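Local atomic coordinates of SusD homolog (Bacteroides thetaiotaomicron, PDB entry 3EHM), a protein that probably binds mucin O-glycans as a SusD-like outer-membrane lipoprotein, helping a human gut symbiont to use these host sugars. Residues 37-42 / 254-259; 414-419 / 434-439. All blocks are in the same frame, centred on the assembly; numbering follows the deposited sequence.

Contact 1 (37-42 / 254-259)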
ATOM      1  N   ILE A  37      -7.890  -3.325   5.391  1.00 14.35           N
ATOM      2  CA  ILE A  37      -7.879  -2.012   4.763  1.00 15.18           C
ATOM      3  C   ILE A  37      -9.300  -1.563   5.095  1.00 14.56           C
ATOM      4  O   ILE A  37     -10.264  -2.139   4.593  1.00 14.49           O
ATOM      5  CB  ILE A  37      -7.690  -2.089   3.238  1.00 16.86           C
ATOM      6  CG1 ILE A  37      -6.330  -2.715   2.908  1.00 18.08           C
ATOM      7  CG2 ILE A  37      -7.762  -0.688   2.646  1.00 17.51           C
ATOM      8  CD1 ILE A  37      -6.014  -2.753   1.423  1.00 18.95           C
ATOM      9  N   PRO A  38      -9.438  -0.534   5.948  1.00 14.98           N
ATOM     10  CA  PRO A  38     -10.714   0.029   6.410  1.00 15.32           C
ATOM     11  C   PRO A  38     -11.854   0.162   5.415  1.00 14.22           C
ATOM     12  O   PRO A  38     -11.760   0.905   4.447  1.00 13.25           O
ATOM     13  CB  PRO A  38     -10.314   1.390   6.982  1.00 17.16           C
ATOM     14  CG  PRO A  38      -8.901   1.198   7.385  1.00 16.52           C
ATOM     15  CD  PRO A  38      -8.334   0.392   6.258  1.00 13.46           C
ATOM     16  N   ILE A  39     -12.939  -0.557   5.691  1.00 13.94           N
ATOM     17  CA  ILE A  39     -14.144  -0.519   4.876  1.00 13.26           C
ATOM     18  C   ILE A  39     -15.266  -1.094   5.731  1.00 13.09           C
ATOM     19  O   ILE A  39     -15.021  -1.930   6.603  1.00 14.11           O
ATOM     20  CB  ILE A  39     -13.998  -1.346   3.582  1.00 14.25           C
ATOM     21  CG1 ILE A  39     -15.208  -1.094   2.676  1.00 14.05           C
ATOM     22  CG2 ILE A  39     -13.881  -2.824   3.913  1.00 14.06           C
ATOM     23  CD1 ILE A  39     -15.035  -1.608   1.261  1.00 13.44           C
ATOM     24  N   GLY A  40     -16.493  -0.646   5.499  1.00 12.40           N
ATOM     25  CA  GLY A  40     -17.588  -1.149   6.304  1.00 11.48           C
ATOM     26  C   GLY A  40     -18.955  -1.042   5.673  1.00 13.49           C
ATOM     27  O   GLY A  40     -19.107  -0.563   4.548  1.00 14.42           O
ATOM     28  N   SER A  41     -19.951  -1.508   6.420  1.00 13.97           N
ATOM     29  CA  SER A  41     -21.346  -1.495   6.003  1.00 14.19           C
ATOM     30  C   SER A  41     -21.830  -0.095   5.650  1.00 15.11           C
ATOM     31  O   SER A  41     -21.418   0.888   6.266  1.00 12.69           O
ATOM     32  CB  SER A  41     -22.215  -2.059   7.128  1.00 17.34           C
ATOM     33  OG  SER A  41     -23.588  -1.814   6.886  1.00 19.56           O
ATOM     34  N   PRO A  42     -22.713   0.016   4.644  1.00 16.32           N
ATOM     35  CA  PRO A  42     -23.229   1.331   4.254  1.00 16.93           C
ATOM     36  C   PRO A  42     -23.883   2.027   5.448  1.00 16.35           C
ATOM     37  O   PRO A  42     -23.887   3.256   5.539  1.00 16.82           O
ATOM     38  CB  PRO A  42     -24.246   0.992   3.166  1.00 18.86           C
ATOM     39  CG  PRO A  42     -23.665  -0.240   2.541  1.00 19.28           C
ATOM     40  CD  PRO A  42     -23.219  -1.038   3.745  1.00 16.93           C
HETATM   41  N   MSE A 254     -22.054  -9.642   3.104  1.00 18.06           N
HETATM   42  CA  MSE A 254     -21.794  -8.444   3.890  1.00 18.15           C
HETATM   43  C   MSE A 254     -21.828  -7.211   3.003  1.00 16.89           C
HETATM   44  O   MSE A 254     -20.863  -6.917   2.300  1.00 16.56           O
HETATM   45  CB  MSE A 254     -20.426  -8.556   4.573  1.00 19.24           C
HETATM   46  CG  MSE A 254     -19.991  -7.320   5.364  1.00 22.28           C
HETATM   47 SE   MSE A 254     -21.176  -6.843   6.829  1.00 31.20          SE
HETATM   48  CE  MSE A 254     -20.953  -8.430   7.907  1.00 27.18           C
ATOM     49  N   PRO A 255     -22.956  -6.484   2.998  1.00 17.24           N
ATOM     50  CA  PRO A 255     -23.016  -5.285   2.160  1.00 16.11           C
ATOM     51  C   PRO A 255     -21.953  -4.298   2.633  1.00 15.12           C
ATOM     52  O   PRO A 255     -21.727  -4.153   3.836  1.00 13.81           O
ATOM     53  CB  PRO A 255     -24.431  -4.771   2.400  1.00 17.62           C
ATOM     54  CG  PRO A 255     -25.206  -6.046   2.629  1.00 19.12           C
ATOM     55  CD  PRO A 255     -24.282  -6.808   3.552  1.00 19.38           C
ATOM     56  N   LEU A 256     -21.297  -3.630   1.691  1.00 14.44           N
ATOM     57  CA  LEU A 256     -20.260  -2.663   2.031  1.00 13.57           C
ATOM     58  C   LEU A 256     -20.346  -1.398   1.191  1.00 14.90           C
ATOM     59  O   LEU A 256     -20.845  -1.412   0.069  1.00 15.14           O
ATOM     60  CB  LEU A 256     -18.871  -3.279   1.840  1.00 12.86           C
ATOM     61  CG  LEU A 256     -18.481  -4.494   2.686  1.00 12.17           C
ATOM     62  CD1 LEU A 256     -17.146  -5.032   2.198  1.00 13.23           C
ATOM     63  CD2 LEU A 256     -18.400  -4.107   4.154  1.00 12.70           C
ATOM     64  N   LEU A 257     -19.853  -0.304   1.758  1.00 14.51           N
ATOM     65  CA  LEU A 257     -19.812   0.982   1.082  1.00 13.48           C
ATOM     66  C   LEU A 257     -18.329   1.276   0.883  1.00 13.13           C
ATOM     67  O   LEU A 257     -17.592   1.412   1.858  1.00 12.53           O
ATOM     68  CB  LEU A 257     -20.431   2.072   1.962  1.00 15.74           C
ATOM     69  CG  LEU A 257     -20.368   3.497   1.402  1.00 19.01           C
ATOM     70  CD1 LEU A 257     -21.179   3.573   0.108  1.00 18.10           C
ATOM     71  CD2 LEU A 257     -20.906   4.482   2.436  1.00 17.95           C
ATOM     72  N   ASN A 258     -17.877   1.364  -0.362  1.00 13.22           N
ATOM     73  CA  ASN A 258     -16.463   1.640  -0.575  1.00 13.34           C
ATOM     74  C   ASN A 258     -16.093   2.846   0.286  1.00 13.84           C
ATOM     75  O   ASN A 258     -16.738   3.892   0.220  1.00 12.37           O
ATOM     76  CB  ASN A 258     -16.170   1.922  -2.045  1.00 12.26           C
ATOM     77  CG  ASN A 258     -14.691   2.079  -2.307  1.00 12.76           C
ATOM     78  OD1 ASN A 258     -14.093   3.096  -1.962  1.00 11.62           O
ATOM     79  ND2 ASN A 258     -14.082   1.056  -2.896  1.00 12.70           N
ATOM     80  N   SER A 259     -15.053   2.681   1.092  1.00 13.56           N
ATOM     81  CA  SER A 259     -14.613   3.714   2.017  1.00 13.97           C
ATOM     82  C   SER A 259     -13.878   4.923   1.450  1.00 14.14           C
ATOM     83  O   SER A 259     -13.501   5.820   2.202  1.00 12.54           O
ATOM     84  CB  SER A 259     -13.787   3.065   3.130  1.00 14.16           C
ATOM     85  OG  SER A 259     -12.988   2.017   2.607  1.00 13.27           O
TER
HETATM   86  O   HOH W   1     -17.137   2.153   4.370  1.00 12.49           O

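Contact 2 (414-419 / 434-439)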
ATOM      1  N   GLY A 414      15.969  13.129 -15.021  1.00 16.02           N
ATOM      2  CA  GLY A 414      16.641  11.889 -14.671  1.00 17.12           C
ATOM      3  C   GLY A 414      15.700  10.711 -14.509  1.00 16.42           C
ATOM      4  O   GLY A 414      16.084   9.682 -13.949  1.00 16.19           O
ATOM      5  N   ASN A 415      14.476  10.851 -15.007  1.00 15.89           N
ATOM      6  CA  ASN A 415      13.484   9.787 -14.884  1.00 15.33           C
ATOM      7  C   ASN A 415      13.544   8.822 -16.063  1.00 15.78           C
ATOM      8  O   ASN A 415      14.224   9.080 -17.059  1.00 17.40           O
ATOM      9  CB  ASN A 415      12.085  10.397 -14.734  1.00 14.62           C
ATOM     10  CG  ASN A 415      11.253   9.696 -13.667  1.00 14.45           C
ATOM     11  OD1 ASN A 415      10.531  10.339 -12.898  1.00 17.14           O
ATOM     12  ND2 ASN A 415      11.347   8.378 -13.620  1.00  9.44           N
ATOM     13  N   THR A 416      12.828   7.707 -15.953  1.00 15.74           N
ATOM     14  CA  THR A 416      12.845   6.681 -16.991  1.00 14.21           C
ATOM     15  C   THR A 416      11.514   6.528 -17.736  1.00 14.51           C
ATOM     16  O   THR A 416      10.494   7.096 -17.340  1.00 15.62           O
ATOM     17  CB  THR A 416      13.240   5.317 -16.369  1.00 14.76           C
ATOM     18  OG1 THR A 416      13.483   4.358 -17.402  1.00 13.80           O
ATOM     19  CG2 THR A 416      12.120   4.805 -15.459  1.00 14.04           C
ATOM     20  N   SER A 417      11.543   5.746 -18.811  1.00 13.95           N
ATOM     21  CA  SER A 417      10.370   5.492 -19.647  1.00 14.73           C
ATOM     22  C   SER A 417       9.834   4.073 -19.437  1.00 14.10           C
ATOM     23  O   SER A 417      10.429   3.277 -18.710  1.00 15.97           O
ATOM     24  CB  SER A 417      10.747   5.657 -21.115  1.00 14.50           C
ATOM     25  OG  SER A 417      11.664   4.647 -21.491  1.00 12.49           O
ATOM     26  N   PRO A 418       8.703   3.735 -20.084  1.00 13.92           N
ATOM     27  CA  PRO A 418       8.101   2.404 -19.960  1.00 13.89           C
ATOM     28  C   PRO A 418       8.867   1.312 -20.704  1.00 14.30           C
ATOM     29  O   PRO A 418       8.932   0.169 -20.249  1.00 13.42           O
ATOM     30  CB  PRO A 418       6.702   2.593 -20.555  1.00 15.03           C
ATOM     31  CG  PRO A 418       6.443   4.064 -20.416  1.00 15.29           C
ATOM     32  CD  PRO A 418       7.782   4.648 -20.780  1.00 14.25           C
ATOM     33  N   LYS A 419       9.443   1.662 -21.850  1.00 13.53           N
ATOM     34  CA  LYS A 419      10.163   0.678 -22.657  1.00 16.05           C
ATOM     35  C   LYS A 419      11.370   0.104 -21.929  1.00 16.26           C
ATOM     36  O   LYS A 419      12.256   0.832 -21.489  1.00 16.59           O
ATOM     37  CB  LYS A 419      10.587   1.293 -23.994  1.00 15.99           C
ATOM     38  CG  LYS A 419      11.163   0.285 -24.973  1.00 18.51           C
ATOM     39  CD  LYS A 419      11.492   0.940 -26.306  1.00 21.31           C
ATOM     40  CE  LYS A 419      12.152  -0.049 -27.254  1.00 24.29           C
ATOM     41  NZ  LYS A 419      12.567   0.628 -28.512  1.00 29.06           N
ATOM     42  N   LEU A 434      15.455  -1.705 -12.376  1.00 12.65           N
ATOM     43  CA  LEU A 434      14.675  -1.825 -11.146  1.00 13.96           C
ATOM     44  C   LEU A 434      13.709  -0.642 -11.083  1.00 13.27           C
ATOM     45  O   LEU A 434      12.546  -0.790 -10.711  1.00 12.05           O
ATOM     46  CB  LEU A 434      15.579  -1.800  -9.911  1.00 14.02           C
ATOM     47  CG  LEU A 434      14.835  -1.773  -8.563  1.00 14.85           C
ATOM     48  CD1 LEU A 434      14.038  -3.061  -8.387  1.00 15.72           C
ATOM     49  CD2 LEU A 434      15.823  -1.606  -7.420  1.00 15.15           C
ATOM     50  N   GLN A 435      14.196   0.537 -11.453  1.00 13.26           N
ATOM     51  CA  GLN A 435      13.358   1.729 -11.431  1.00 11.50           C
ATOM     52  C   GLN A 435      12.118   1.537 -12.307  1.00 12.27           C
ATOM     53  O   GLN A 435      11.012   1.929 -11.918  1.00 11.29           O
ATOM     54  CB  GLN A 435      14.153   2.948 -11.902  1.00 11.33           C
ATOM     55  CG  GLN A 435      13.356   4.245 -11.895  1.00 10.49           C
ATOM     56  CD  GLN A 435      14.174   5.425 -12.366  1.00 13.18           C
ATOM     57  OE1 GLN A 435      14.997   5.295 -13.267  1.00 13.77           O
ATOM     58  NE2 GLN A 435      13.938   6.590 -11.771  1.00 15.80           N
ATOM     59  N   LYS A 436      12.303   0.941 -13.483  1.00 11.99           N
ATOM     60  CA  LYS A 436      11.187   0.685 -14.393  1.00 13.72           C
ATOM     61  C   LYS A 436      10.206  -0.288 -13.734  1.00 13.32           C
ATOM     62  O   LYS A 436       8.993  -0.073 -13.760  1.00 13.49           O
ATOM     63  CB  LYS A 436      11.684   0.084 -15.718  1.00 14.12           C
ATOM     64  CG  LYS A 436      12.494   1.040 -16.604  1.00 13.81           C
ATOM     65  CD  LYS A 436      12.987   0.328 -17.863  1.00 13.44           C
ATOM     66  CE  LYS A 436      13.848   1.239 -18.744  1.00 15.77           C
ATOM     67  NZ  LYS A 436      13.076   2.383 -19.319  1.00 15.23           N
ATOM     68  N   ILE A 437      10.738  -1.354 -13.142  1.00 13.00           N
ATOM     69  CA  ILE A 437       9.916  -2.360 -12.469  1.00 11.76           C
ATOM     70  C   ILE A 437       9.071  -1.750 -11.348  1.00 12.33           C
ATOM     71  O   ILE A 437       7.863  -1.964 -11.288  1.00 11.55           O
ATOM     72  CB  ILE A 437      10.791  -3.483 -11.860  1.00 12.70           C
ATOM     73  CG1 ILE A 437      11.454  -4.291 -12.976  1.00 11.80           C
ATOM     74  CG2 ILE A 437       9.936  -4.399 -10.972  1.00  9.59           C
ATOM     75  CD1 ILE A 437      12.509  -5.267 -12.476  1.00 14.49           C
ATOM     76  N   ILE A 438       9.713  -0.994 -10.462  1.00 12.67           N
ATOM     77  CA  ILE A 438       9.017  -0.372  -9.342  1.00 12.56           C
ATOM     78  C   ILE A 438       8.042   0.718  -9.783  1.00 12.23           C
ATOM     79  O   ILE A 438       6.968   0.876  -9.196  1.00 13.38           O
ATOM     80  CB  ILE A 438      10.020   0.232  -8.333  1.00 12.70           C
ATOM     81  CG1 ILE A 438      10.978  -0.857  -7.842  1.00 13.12           C
ATOM     82  CG2 ILE A 438       9.273   0.843  -7.149  1.00 10.69           C
ATOM     83  CD1 ILE A 438      10.287  -2.062  -7.209  1.00 13.36           C
ATOM     84  N   THR A 439       8.418   1.474 -10.811  1.00 11.96           N
ATOM     85  CA  THR A 439       7.559   2.539 -11.316  1.00 12.08           C
ATOM     86  C   THR A 439       6.283   1.945 -11.915  1.00 12.70           C
ATOM     87  O   THR A 439       5.186   2.449 -11.685  1.00 12.14           O
ATOM     88  CB  THR A 439       8.293   3.380 -12.379  1.00 13.71           C
ATOM     89  OG1 THR A 439       9.413   4.040 -11.770  1.00 12.01           O
ATOM     90  CG2 THR A 439       7.363   4.425 -12.977  1.00 13.07           C
TER
HETATM   91  O   HOH W   2      16.302   7.038 -14.747  1.00 16.06           O

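Contact 1 (37-42 / 254-259)
Two loops of the SusD fold cross obliquely here, their directions 126° apart: residues 37-42, which leave helix 23-36 on the way to helix 47-57, and residues 254-259, which lead into helix 261-266. Three polar links tie them. Ser259 OG donates to Pro38 O in a very short hydrogen bond of 2.5 Å, lying in the carbonyl plane. Leu257 N reaches Gly40 O at 2.9 Å, with a nearly straight N-H...O angle of 170° and the donor almost on the C=O axis. Between these two bonds a water accepts from Gly40 N and donates to Leu257 O, bridging the backbones where they do not meet directly. The Ile39 side chain is directed at the other loop, away from the water: CG1, anti to the backbone N (chi1 -171°), lies 3.6 Å from Leu257 O, and CD1 ends near Asn258 CA and Leu256 CD1. Helices are the main regular structure of the fold, and this junction joins loop to loop, with Leu339 of strand 339-342 touching both Ile39 and Ser259. Leu256 lays CD2 against the Gly40 carbonyl carbon, 3.5 Å from C. At the more exposed end the Pro42 ring packs on Pro255 and Leu257, its CG 4.0 Å from Leu257 CB. Asn258 points away and caps the following turn through OD1 to Met260 N, while its ND2 bonds to Ser337 O.

Contact 2 (414-419 / 434-439)
Lys436 lays its aliphatic chain across the loop 414-419, covering Thr416 obliquely and bringing its ammonium group into a cluster of oxygens. CG lies anti to the carbonyl carbon (chi1 -69°), the chain runs extended through chi2 and chi3, and a bend at chi4 (-66°) turns NZ inward. There NZ donates to Thr416 OG1 at 2.8 Å, to Ser417 O at 2.9 Å and to Lys419 O at 2.8 Å; both carbonyls are approached from above their planes, not along a lone pair. With Asp422 O, four acceptors surround three N-H, so at least one N-H must be shared. The buried ammonium group is held by neutral oxygens, although Thr416 OG1 also bonds to Glu432 OE2, whose carboxylate would probably help to keep the lysine charged. An alanine in place of Lys436 would remove the donor shared by these oxygens and is likely to loosen the loop from the helix. One residue earlier, Gln435 stretches out with CG anti to the backbone N (chi1 -179°) and meets Thr416 tip to tip, OE1 lying 3.6 Å from Thr416 CG2. A water also links the two segments, donating to Gly414 O and, at 2.6 Å, to Gln435 OE1. Within the helix, Thr439 OG1 folds back on Gln435 O at 2.7 Å, so that this carbonyl accepts both the hydroxyl and the regular helical N-H of Thr439. The loop covers one flank of helix 429-445, while Ile437 packs on helix 344-356 and Ile438 on helices 344-356 and 449-459; Tyr368 of helix 364-378 touches both Lys436 and Ile437.

Contact 1 and contact 2 lie on opposite sides of the chain's centre, with their own centres 35 Å apart and their nearest atoms about 17 Å apart, so neither touches the other. They come in series along the chain: 37-42 pairs with 254-259 before 414-419 pairs with 434-439. The first spans 211 intervening residues, more than half of them helical, and joins the region after helix 23-36 to the loop before helix 261-266. The second is local, its segments only 15 residues apart at their nearest ends. Contact 1 thus joins parts far apart in sequence, while contact 2 holds a loop to the helix that follows it, both within one SusD-like protein whose regular structure is mainly helical.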